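Local coordinates for protein PA1221 (Pseudomonas aeruginosa, PDB 4DG8) that belongs to the AMP-binding enzyme family of the ANL clan, also carries a phosphopantetheine attachment domain, and holds adenosine monophosphate in a pocket of the modelled chain, at residues 26-31 and 159-164; 164-169 and 181-186; 243-248 and 272-277. All blocks are in the same frame, centred on the assembly; numbering follows the deposited sequence.

Interaction 1 of 3, residues 26-31 and 159-164; sequences HPTVVA and PCFAAD
Thr28 and Ala163 mark the closest backbone approach of 26-31 to 159-164, with Thr28 CA 4.5 Å from Ala163 CA, yet no hydrogen bond joins the two segments. Beside this point the carbonyl of His26 presses on a methyl: His26 O lies 3.2 Å from Ala163 CB, a tight contact. Thr28 is the N-cap of helix 29-39, and its two branches divide the work. With chi1 at 72°, Thr28 OG1 stands between the backbone N and carbonyl carbon, where it accepts a bond from Ala31 N (3.0 Å, N-H...O angle 162°). Thr28 CG2, anti to the carbonyl carbon, touches segment 159-164 instead, 3.6 Å from Phe161 O and close to the peptide between Ala162 and Ala163. Two residues on, Val30 CG2 comes within 3.8 Å of Phe161 CZ, the side chains crossing at about a right angle. The Phe161 ring also meets the ring of His186, whose ND1 bonds Val29 N, while Pro27 O bonds Thr190 OG1. Thr28 OG1, Val29 N and Pro27 O thus find partners within the segment or in helix 186-193, and what crosses to 159-164 is van der Waals contact of methyls with ring and backbone atoms.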
ATOM      1  N   HIS A  26       5.952  19.232   8.548  1.00 30.30           N
ATOM      2  CA  HIS A  26       5.784  17.923   9.156  1.00 27.24           C
ATOM      3  C   HIS A  26       7.126  17.418   9.663  1.00 25.01           C
ATOM      4  O   HIS A  26       8.160  17.717   9.079  1.00 26.54           O
ATOM      5  CB  HIS A  26       5.123  16.965   8.147  1.00 21.06           C
ATOM      6  CG  HIS A  26       3.769  17.431   7.712  1.00 24.53           C
ATOM      7  ND1 HIS A  26       2.613  17.084   8.381  1.00 25.52           N
ATOM      8  CD2 HIS A  26       3.392  18.277   6.723  1.00 20.99           C
ATOM      9  CE1 HIS A  26       1.577  17.660   7.795  1.00 28.08           C
ATOM     10  NE2 HIS A  26       2.020  18.384   6.782  1.00 28.15           N
ATOM     11  N   PRO A  27       7.119  16.689  10.783  1.00 24.51           N
ATOM     12  CA  PRO A  27       8.398  16.238  11.342  1.00 28.35           C
ATOM     13  C   PRO A  27       8.900  15.017  10.573  1.00 27.34           C
ATOM     14  O   PRO A  27       8.107  14.362   9.880  1.00 26.67           O
ATOM     15  CB  PRO A  27       8.031  15.874  12.786  1.00 22.90           C
ATOM     16  CG  PRO A  27       6.597  15.294  12.631  1.00 24.73           C
ATOM     17  CD  PRO A  27       5.959  16.136  11.517  1.00 23.55           C
ATOM     18  N   THR A  28      10.193  14.718  10.662  1.00 23.54           N
ATOM     19  CA  THR A  28      10.678  13.459  10.098  1.00 27.72           C
ATOM     20  C   THR A  28      10.074  12.295  10.904  1.00 22.54           C
ATOM     21  O   THR A  28       9.592  12.489  12.025  1.00 21.46           O
ATOM     22  CB  THR A  28      12.215  13.364  10.129  1.00 31.55           C
ATOM     23  OG1 THR A  28      12.642  13.173  11.483  1.00 22.42           O
ATOM     24  CG2 THR A  28      12.878  14.637   9.532  1.00 23.56           C
ATOM     25  N   VAL A  29      10.060  11.095  10.329  1.00 19.66           N
ATOM     26  CA  VAL A  29       9.566   9.935  11.069  1.00 24.90           C
ATOM     27  C   VAL A  29      10.413   9.694  12.326  1.00 24.23           C
ATOM     28  O   VAL A  29       9.902   9.291  13.357  1.00 27.93           O
ATOM     29  CB  VAL A  29       9.588   8.657  10.212  1.00 21.29           C
ATOM     30  CG1 VAL A  29       9.220   7.459  11.051  1.00 15.70           C
ATOM     31  CG2 VAL A  29       8.641   8.790   9.026  1.00 22.56           C
ATOM     32  N   VAL A  30      11.714   9.941  12.227  1.00 20.44           N
ATOM     33  CA  VAL A  30      12.604   9.605  13.323  1.00 23.80           C
ATOM     34  C   VAL A  30      12.495  10.624  14.460  1.00 27.05           C
ATOM     35  O   VAL A  30      12.599  10.259  15.624  1.00 24.82           O
ATOM     36  CB  VAL A  30      14.060   9.451  12.872  1.00 27.47           C
ATOM     37  CG1 VAL A  30      14.199   8.284  11.871  1.00 29.25           C
ATOM     38  CG2 VAL A  30      14.549  10.734  12.278  1.00 31.28           C
ATOM     39  N   ALA A  31      12.266  11.893  14.130  1.00 21.80           N
ATOM     40  CA  ALA A  31      12.018  12.876  15.181  1.00 30.33           C
ATOM     41  C   ALA A  31      10.726  12.549  15.966  1.00 25.46           C
ATOM     42  O   ALA A  31      10.718  12.546  17.194  1.00 27.18           O
ATOM     43  CB  ALA A  31      11.981  14.296  14.599  1.00 27.06           C
ATOM     44  N   PRO A 159      22.977  10.988  10.639  1.00 41.33           N
ATOM     45  CA  PRO A 159      22.804  12.040   9.634  1.00 42.04           C
ATOM     46  C   PRO A 159      21.624  12.943   9.970  1.00 33.56           C
ATOM     47  O   PRO A 159      20.641  12.504  10.586  1.00 33.05           O
ATOM     48  CB  PRO A 159      22.520  11.249   8.346  1.00 48.60           C
ATOM     49  CG  PRO A 159      23.121   9.897   8.585  1.00 43.38           C
ATOM     50  CD  PRO A 159      22.901   9.638  10.046  1.00 40.24           C
ATOM     51  N   CYS A 160      21.737  14.206   9.582  1.00 34.96           N
ATOM     52  CA  CYS A 160      20.647  15.165   9.753  1.00 40.01           C
ATOM     53  C   CYS A 160      19.945  15.317   8.427  1.00 37.81           C
ATOM     54  O   CYS A 160      20.588  15.340   7.372  1.00 45.32           O
ATOM     55  CB  CYS A 160      21.168  16.532  10.201  1.00 43.00           C
ATOM     56  SG  CYS A 160      22.029  16.540  11.793  1.00 70.60           S
ATOM     57  N   PHE A 161      18.625  15.398   8.478  1.00 29.01           N
ATOM     58  CA  PHE A 161      17.840  15.563   7.268  1.00 34.05           C
ATOM     59  C   PHE A 161      16.490  16.143   7.619  1.00 30.83           C
ATOM     60  O   PHE A 161      16.074  16.094   8.772  1.00 29.24           O
ATOM     61  CB  PHE A 161      17.692  14.231   6.504  1.00 25.56           C
ATOM     62  CG  PHE A 161      17.238  13.069   7.363  1.00 25.46           C
ATOM     63  CD1 PHE A 161      15.888  12.796   7.533  1.00 17.85           C
ATOM     64  CD2 PHE A 161      18.173  12.245   7.994  1.00 28.13           C
ATOM     65  CE1 PHE A 161      15.474  11.711   8.311  1.00 23.88           C
ATOM     66  CE2 PHE A 161      17.769  11.167   8.784  1.00 23.10           C
ATOM     67  CZ  PHE A 161      16.423  10.895   8.942  1.00 16.84           C
ATOM     68  N   ALA A 162      15.814  16.689   6.612  1.00 33.69           N
ATOM     69  CA  ALA A 162      14.467  17.220   6.772  1.00 34.30           C
ATOM     70  C   ALA A 162      13.428  16.213   6.282  1.00 23.18           C
ATOM     71  O   ALA A 162      13.767  15.159   5.755  1.00 28.32           O
ATOM     72  CB  ALA A 162      14.331  18.541   6.009  1.00 43.11           C
ATOM     73  N   ALA A 163      12.161  16.571   6.432  1.00 19.22           N
ATOM     74  CA  ALA A 163      11.050  15.659   6.198  1.00 21.80           C
ATOM     75  C   ALA A 163      10.873  15.331   4.709  1.00 27.71           C
ATOM     76  O   ALA A 163      10.061  14.473   4.332  1.00 28.66           O
ATOM     77  CB  ALA A 163       9.777  16.237   6.783  1.00 21.14           C
ATOM     78  N   ASP A 164      11.645  16.016   3.873  1.00 21.78           N
ATOM     79  CA  ASP A 164      11.677  15.729   2.451  1.00 25.57           C
ATOM     80  C   ASP A 164      12.574  14.528   2.125  1.00 22.77           C
ATOM     81  O   ASP A 164      12.577  14.060   0.999  1.00 23.31           O
ATOM     82  CB  ASP A 164      12.104  16.962   1.648  1.00 31.06           C
ATOM     83  CG  ASP A 164      13.510  17.428   1.980  1.00 34.27           C
ATOM     84  OD1 ASP A 164      14.043  17.060   3.044  1.00 34.94           O
ATOM     85  OD2 ASP A 164      14.085  18.179   1.172  1.00 44.95           O
TER

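Interaction 2 of 3, residues 164-169 and 181-186; sequences DQIAYI and AIACTH
Cys184 O takes two backbone donors from the facing strand, Ala167 N at 2.8 Å and Tyr168 N at 3.3 Å. The shorter bond is the more bent (N-H...O angle 137°), its donor lying in the carbonyl plane; the longer is straighter (168°), with its donor tilted 32° from that plane. Two residues opposite one make this a classic beta bulge, matching the one-residue register shift between the Ile166-Thr185 and Tyr168-Cys184 pairs. Cys184 N returns a bond to Tyr168 O (2.9 Å), and His186 N bonds Gln165 O at the start of helix 186-193.

Around this frame, Cys184 CB sits over one face of the Tyr168 ring, 3.9 Å from its centroid and offset toward the rim, a CH-pi contact; its SG approaches the ring obliquely. Tyr168 OH bonds Thr219 OG1. Away from that ring, Ile169 CG2 packs on Ala181 CB at 3.5 Å, and Ile166 CD1 on Ala183 CB at 3.8 Å. Val123 of helix 113-123 touches Ile169 and Ala181.

Strands 166-172 and 180-185 form an antiparallel beta hairpin within a seven-stranded mixed sheet. The hairpin connection is where adenylate-forming (ANL) enzymes carry their Gly- and Ser/Thr-rich, P-loop-like motif.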
ATOM      1  N   ASP A 164      11.645  16.016   3.873  1.00 21.78           N
ATOM      2  CA  ASP A 164      11.677  15.729   2.451  1.00 25.57           C
ATOM      3  C   ASP A 164      12.574  14.528   2.125  1.00 22.77           C
ATOM      4  O   ASP A 164      12.577  14.060   0.999  1.00 23.31           O
ATOM      5  CB  ASP A 164      12.104  16.962   1.648  1.00 31.06           C
ATOM      6  CG  ASP A 164      13.510  17.428   1.980  1.00 34.27           C
ATOM      7  OD1 ASP A 164      14.043  17.060   3.044  1.00 34.94           O
ATOM      8  OD2 ASP A 164      14.085  18.179   1.172  1.00 44.95           O
ATOM      9  N   GLN A 165      13.321  14.026   3.108  1.00 21.38           N
ATOM     10  CA  GLN A 165      14.118  12.821   2.897  1.00 22.28           C
ATOM     11  C   GLN A 165      13.203  11.665   2.468  1.00 22.83           C
ATOM     12  O   GLN A 165      12.082  11.515   2.989  1.00 17.10           O
ATOM     13  CB  GLN A 165      14.834  12.423   4.190  1.00 23.75           C
ATOM     14  CG  GLN A 165      15.993  11.454   3.988  1.00 15.21           C
ATOM     15  CD  GLN A 165      17.200  12.135   3.356  1.00 29.45           C
ATOM     16  OE1 GLN A 165      17.157  13.321   3.047  1.00 34.41           O
ATOM     17  NE2 GLN A 165      18.282  11.393   3.171  1.00 29.23           N
ATOM     18  N   ILE A 166      13.674  10.849   1.527  1.00 23.47           N
ATOM     19  CA  ILE A 166      12.934   9.652   1.125  1.00 25.56           C
ATOM     20  C   ILE A 166      12.915   8.682   2.302  1.00 21.84           C
ATOM     21  O   ILE A 166      13.965   8.410   2.896  1.00 19.66           O
ATOM     22  CB  ILE A 166      13.601   8.939  -0.091  1.00 34.13           C
ATOM     23  CG1 ILE A 166      13.870   9.932  -1.224  1.00 31.49           C
ATOM     24  CG2 ILE A 166      12.753   7.722  -0.563  1.00 13.67           C
ATOM     25  CD1 ILE A 166      12.626  10.654  -1.711  1.00 37.54           C
ATOM     26  N   ALA A 167      11.719   8.257   2.703  1.00 22.53           N
ATOM     27  CA  ALA A 167      11.531   7.146   3.642  1.00 23.17           C
ATOM     28  C   ALA A 167      11.492   5.741   2.998  1.00 21.37           C
ATOM     29  O   ALA A 167      12.014   4.753   3.539  1.00 18.97           O
ATOM     30  CB  ALA A 167      10.288   7.383   4.505  1.00 15.17           C
ATOM     31  N   TYR A 168      10.821   5.627   1.868  1.00 18.72           N
ATOM     32  CA  TYR A 168      10.713   4.305   1.251  1.00 22.20           C
ATOM     33  C   TYR A 168      10.379   4.355  -0.222  1.00 21.13           C
ATOM     34  O   TYR A 168       9.956   5.391  -0.748  1.00 17.56           O
ATOM     35  CB  TYR A 168       9.723   3.394   2.013  1.00 19.19           C
ATOM     36  CG  TYR A 168       8.275   3.831   1.998  1.00 17.64           C
ATOM     37  CD1 TYR A 168       7.467   3.620   0.884  1.00 17.89           C
ATOM     38  CD2 TYR A 168       7.698   4.411   3.121  1.00 17.91           C
ATOM     39  CE1 TYR A 168       6.136   4.018   0.879  1.00 20.64           C
ATOM     40  CE2 TYR A 168       6.365   4.804   3.127  1.00 21.28           C
ATOM     41  CZ  TYR A 168       5.587   4.609   2.011  1.00 26.93           C
ATOM     42  OH  TYR A 168       4.255   5.000   2.042  1.00 21.93           O
ATOM     43  N   ILE A 169      10.569   3.221  -0.880  1.00 23.78           N
ATOM     44  CA  ILE A 169      10.128   3.055  -2.251  1.00 24.20           C
ATOM     45  C   ILE A 169       9.094   1.930  -2.369  1.00 27.39           C
ATOM     46  O   ILE A 169       9.274   0.855  -1.807  1.00 28.83           O
ATOM     47  CB  ILE A 169      11.314   2.765  -3.192  1.00 28.97           C
ATOM     48  CG1 ILE A 169      12.223   3.987  -3.252  1.00 26.67           C
ATOM     49  CG2 ILE A 169      10.803   2.348  -4.602  1.00 16.88           C
ATOM     50  CD1 ILE A 169      13.497   3.790  -4.020  1.00 29.99           C
ATOM     51  N   ALA A 181       9.127   2.968  -9.719  1.00 30.27           N
ATOM     52  CA  ALA A 181       9.442   3.122  -8.302  1.00 30.27           C
ATOM     53  C   ALA A 181       8.946   4.454  -7.751  1.00 21.36           C
ATOM     54  O   ALA A 181       9.407   5.506  -8.174  1.00 23.82           O
ATOM     55  CB  ALA A 181      10.925   2.993  -8.089  1.00 25.58           C
ATOM     56  N   ILE A 182       8.017   4.393  -6.796  1.00 25.03           N
ATOM     57  CA  ILE A 182       7.490   5.597  -6.159  1.00 28.54           C
ATOM     58  C   ILE A 182       8.240   5.919  -4.874  1.00 24.49           C
ATOM     59  O   ILE A 182       8.213   5.141  -3.932  1.00 26.21           O
ATOM     60  CB  ILE A 182       5.977   5.460  -5.874  1.00 17.92           C
ATOM     61  CG1 ILE A 182       5.205   5.350  -7.192  1.00 14.88           C
ATOM     62  CG2 ILE A 182       5.465   6.627  -5.008  1.00 20.17           C
ATOM     63  CD1 ILE A 182       3.748   4.836  -7.036  1.00 16.48           C
ATOM     64  N   ALA A 183       8.934   7.054  -4.838  1.00 25.73           N
ATOM     65  CA  ALA A 183       9.687   7.396  -3.623  1.00 24.79           C
ATOM     66  C   ALA A 183       8.855   8.294  -2.743  1.00 23.48           C
ATOM     67  O   ALA A 183       8.505   9.412  -3.120  1.00 23.00           O
ATOM     68  CB  ALA A 183      11.044   8.033  -3.940  1.00 17.49           C
ATOM     69  N   CYS A 184       8.524   7.773  -1.571  1.00 15.54           N
ATOM     70  CA  CYS A 184       7.705   8.472  -0.603  1.00 18.46           C
ATOM     71  C   CYS A 184       8.590   9.033   0.511  1.00 23.72           C
ATOM     72  O   CYS A 184       9.633   8.500   0.828  1.00 21.62           O
ATOM     73  CB  CYS A 184       6.614   7.565  -0.044  1.00 17.25           C
ATOM     74  SG  CYS A 184       5.327   7.211  -1.320  1.00 23.46           S
ATOM     75  N   THR A 185       8.129  10.116   1.103  1.00 18.94           N
ATOM     76  CA  THR A 185       8.954  11.033   1.857  1.00 21.39           C
ATOM     77  C   THR A 185       8.614  10.826   3.345  1.00 23.29           C
ATOM     78  O   THR A 185       7.564  10.282   3.658  1.00 17.08           O
ATOM     79  CB  THR A 185       8.564  12.424   1.350  1.00 22.16           C
ATOM     80  OG1 THR A 185       9.717  13.206   1.030  1.00 46.48           O
ATOM     81  CG2 THR A 185       7.630  13.113   2.289  1.00 13.85           C
ATOM     82  N   HIS A 186       9.532  11.153   4.251  1.00 24.01           N
ATOM     83  CA  HIS A 186       9.213  11.215   5.684  1.00 17.84           C
ATOM     84  C   HIS A 186       7.922  12.028   5.984  1.00 26.45           C
ATOM     85  O   HIS A 186       7.052  11.591   6.763  1.00 20.00           O
ATOM     86  CB  HIS A 186      10.398  11.797   6.480  1.00 25.16           C
ATOM     87  CG  HIS A 186      11.482  10.802   6.791  1.00 26.30           C
ATOM     88  ND1 HIS A 186      11.751  10.379   8.079  1.00 21.47           N
ATOM     89  CD2 HIS A 186      12.386  10.178   5.992  1.00 22.21           C
ATOM     90  CE1 HIS A 186      12.759   9.517   8.057  1.00 20.90           C
ATOM     91  NE2 HIS A 186      13.153   9.366   6.800  1.00 19.20           N
TER

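Interaction 3 of 3, residues 243-248 and 272-277; sequences GVLRQL and PDCLGG
Leu245 and Arg246 reach 272-277 by different torsions. In Leu245, CG is anti to the backbone N (chi1 -178°), and Leu245 CD2 lies 3.6 Å from Cys274 O. Leu245 CD2 also touches Cys274 SG at 3.9 Å and meets Leu275 CD2 at 3.8 Å. Arg246 runs extended from CG to NE, and its CG passes alongside Cys274 CB. A chi4 of -91° turns CZ out of the line of that chain, and the guanidinium comes to lie with one face toward the backbone of Asp273 and Cys274: Asp273 O stands 3.8 Å above its plane, offset toward the rim. Arg246 NH2 ends 3.3 Å from Asp273 CB.

The elements joined are helix 242-250 and the 3-10 turn 272-275, which links helix 261-270 to strand 280-284 in the alternating alpha/beta region that supplies the parallel strands 256-260, 280-284 and 304-309 of this AMP-binding enzyme. Leu267 of helix 261-270 touches both Leu245 and Cys274, while Leu208 of strand 206-209 also packs on Leu245.

Arg246 and Asp273 lie side by side and point the same way, guanidinium and carboxylate planes 73° apart. Their charged atoms do not touch, Arg246 NH2 being 4.7 Å from Asp273 OD2. A water accepts from Arg246 NH2 at 2.9 Å and donates only weakly to Asp273 OD2. Arg246 NE forms a salt bridge with Asp271, and Asp273 OD1 one with Arg299.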
ATOM      1  N   GLY A 243     -10.913 -16.428  12.213  1.00 28.53           N
ATOM      2  CA  GLY A 243     -10.303 -17.004  13.395  1.00 27.72           C
ATOM      3  C   GLY A 243      -9.048 -16.254  13.799  1.00 25.50           C
ATOM      4  O   GLY A 243      -8.899 -15.852  14.958  1.00 32.07           O
ATOM      5  N   VAL A 244      -8.146 -16.053  12.841  1.00 25.29           N
ATOM      6  CA  VAL A 244      -6.900 -15.328  13.103  1.00 27.90           C
ATOM      7  C   VAL A 244      -7.172 -13.889  13.575  1.00 25.23           C
ATOM      8  O   VAL A 244      -6.536 -13.412  14.510  1.00 23.66           O
ATOM      9  CB  VAL A 244      -5.940 -15.335  11.876  1.00 29.07           C
ATOM     10  CG1 VAL A 244      -4.756 -14.411  12.100  1.00 26.04           C
ATOM     11  CG2 VAL A 244      -5.458 -16.764  11.560  1.00 34.01           C
ATOM     12  N   LEU A 245      -8.122 -13.205  12.943  1.00 27.01           N
ATOM     13  CA  LEU A 245      -8.483 -11.852  13.384  1.00 25.01           C
ATOM     14  C   LEU A 245      -9.017 -11.871  14.816  1.00 28.44           C
ATOM     15  O   LEU A 245      -8.612 -11.053  15.661  1.00 23.03           O
ATOM     16  CB  LEU A 245      -9.524 -11.210  12.451  1.00 22.22           C
ATOM     17  CG  LEU A 245      -9.893  -9.772  12.842  1.00 21.19           C
ATOM     18  CD1 LEU A 245      -8.628  -8.908  12.990  1.00 13.82           C
ATOM     19  CD2 LEU A 245     -10.914  -9.124  11.854  1.00 13.54           C
ATOM     20  N   ARG A 246      -9.937 -12.800  15.074  1.00 25.95           N
ATOM     21  CA  ARG A 246     -10.501 -12.977  16.409  1.00 28.95           C
ATOM     22  C   ARG A 246      -9.404 -13.187  17.456  1.00 28.15           C
ATOM     23  O   ARG A 246      -9.489 -12.668  18.568  1.00 27.01           O
ATOM     24  CB  ARG A 246     -11.469 -14.160  16.437  1.00 26.44           C
ATOM     25  CG  ARG A 246     -12.909 -13.834  16.043  1.00 26.01           C
ATOM     26  CD  ARG A 246     -13.758 -15.119  16.122  1.00 36.19           C
ATOM     27  NE  ARG A 246     -15.115 -14.944  15.609  1.00 27.92           N
ATOM     28  CZ  ARG A 246     -16.161 -14.586  16.348  1.00 33.78           C
ATOM     29  NH1 ARG A 246     -16.014 -14.352  17.642  1.00 35.50           N
ATOM     30  NH2 ARG A 246     -17.361 -14.450  15.792  1.00 40.34           N
ATOM     31  N   GLN A 247      -8.368 -13.942  17.096  1.00 26.69           N
ATOM     32  CA  GLN A 247      -7.261 -14.201  18.016  1.00 26.88           C
ATOM     33  C   GLN A 247      -6.452 -12.944  18.252  1.00 26.41           C
ATOM     34  O   GLN A 247      -6.070 -12.627  19.380  1.00 32.63           O
ATOM     35  CB  GLN A 247      -6.316 -15.231  17.430  1.00 23.63           C
ATOM     36  CG  GLN A 247      -6.352 -16.559  18.127  1.00 39.11           C
ATOM     37  CD  GLN A 247      -5.310 -17.498  17.568  1.00 39.07           C
ATOM     38  OE1 GLN A 247      -5.350 -17.848  16.386  1.00 38.93           O
ATOM     39  NE2 GLN A 247      -4.345 -17.875  18.398  1.00 31.32           N
ATOM     40  N   LEU A 248      -6.180 -12.242  17.164  1.00 21.59           N
ATOM     41  CA  LEU A 248      -5.348 -11.052  17.223  1.00 26.72           C
ATOM     42  C   LEU A 248      -6.012  -9.944  18.045  1.00 27.04           C
ATOM     43  O   LEU A 248      -5.333  -9.202  18.746  1.00 28.07           O
ATOM     44  CB  LEU A 248      -4.991 -10.579  15.810  1.00 27.35           C
ATOM     45  CG  LEU A 248      -3.998 -11.507  15.088  1.00 32.63           C
ATOM     46  CD1 LEU A 248      -3.858 -11.188  13.597  1.00 24.21           C
ATOM     47  CD2 LEU A 248      -2.644 -11.501  15.812  1.00 25.74           C
ATOM     48  N   PRO A 272     -19.327 -11.953  10.491  1.00 26.45           N
ATOM     49  CA  PRO A 272     -19.280 -10.515  10.761  1.00 26.93           C
ATOM     50  C   PRO A 272     -18.934 -10.218  12.220  1.00 25.39           C
ATOM     51  O   PRO A 272     -18.437  -9.133  12.484  1.00 27.16           O
ATOM     52  CB  PRO A 272     -20.708 -10.050  10.439  1.00 21.45           C
ATOM     53  CG  PRO A 272     -21.540 -11.262  10.600  1.00 27.54           C
ATOM     54  CD  PRO A 272     -20.676 -12.398  10.114  1.00 24.32           C
ATOM     55  N   ASP A 273     -19.191 -11.144  13.145  1.00 25.63           N
ATOM     56  CA  ASP A 273     -18.774 -10.932  14.526  1.00 18.27           C
ATOM     57  C   ASP A 273     -17.255 -10.952  14.711  1.00 22.35           C
ATOM     58  O   ASP A 273     -16.779 -10.587  15.788  1.00 23.02           O
ATOM     59  CB  ASP A 273     -19.425 -11.934  15.499  1.00 22.44           C
ATOM     60  CG  ASP A 273     -20.893 -11.622  15.784  1.00 32.60           C
ATOM     61  OD1 ASP A 273     -21.375 -10.527  15.411  1.00 38.91           O
ATOM     62  OD2 ASP A 273     -21.562 -12.475  16.406  1.00 40.48           O
ATOM     63  N   CYS A 274     -16.476 -11.359  13.700  1.00 23.12           N
ATOM     64  CA  CYS A 274     -15.018 -11.380  13.906  1.00 27.97           C
ATOM     65  C   CYS A 274     -14.422  -9.971  14.060  1.00 27.32           C
ATOM     66  O   CYS A 274     -13.277  -9.800  14.479  1.00 20.74           O
ATOM     67  CB  CYS A 274     -14.281 -12.170  12.824  1.00 26.68           C
ATOM     68  SG  CYS A 274     -14.083 -11.339  11.244  1.00 25.93           S
ATOM     69  N   LEU A 275     -15.206  -8.962  13.725  1.00 21.87           N
ATOM     70  CA  LEU A 275     -14.738  -7.588  13.860  1.00 26.18           C
ATOM     71  C   LEU A 275     -14.880  -7.082  15.299  1.00 31.38           C
ATOM     72  O   LEU A 275     -14.282  -6.060  15.657  1.00 26.44           O
ATOM     73  CB  LEU A 275     -15.501  -6.670  12.914  1.00 21.97           C
ATOM     74  CG  LEU A 275     -15.463  -7.115  11.448  1.00 25.85           C
ATOM     75  CD1 LEU A 275     -16.337  -6.192  10.607  1.00 20.42           C
ATOM     76  CD2 LEU A 275     -14.012  -7.210  10.916  1.00 19.23           C
ATOM     77  N   GLY A 276     -15.663  -7.801  16.112  1.00 23.49           N
ATOM     78  CA  GLY A 276     -15.953  -7.363  17.471  1.00 31.44           C
ATOM     79  C   GLY A 276     -14.691  -7.020  18.248  1.00 32.56           C
ATOM     80  O   GLY A 276     -13.725  -7.785  18.245  1.00 33.05           O
ATOM     81  N   GLY A 277     -14.683  -5.868  18.916  1.00 26.12           N
ATOM     82  CA  GLY A 277     -13.492  -5.449  19.640  1.00 22.09           C
ATOM     83  C   GLY A 277     -12.625  -4.441  18.884  1.00 22.01           C
ATOM     84  O   GLY A 277     -11.757  -3.799  19.484  1.00 29.86           O
TER
HETATM   85  O   HOH W   1     -19.698 -15.187  17.283  1.00 45.69           O

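Interactions 1 and 2 are neighbours, their centres 12 Å apart, and they share Asp164. His186 couples them directly: its ND1 is 2.9 Å from Val29 N, a probable hydrogen bond, and its CE1 packs 3.5 Å from Phe161 CE1. The segment ending in Asp164 therefore passes from the surface contact with 26-31 straight into the buried hairpin. Interaction 3 is separate, its centre 36 Å from that of interaction 1 and 34 Å from that of interaction 2, with no touch to either; it lies across the chain's centre from interaction 2. Relative to the ligand, interaction 2 has the Ile182 side chain about 6 Å from the bound adenosine monophosphate.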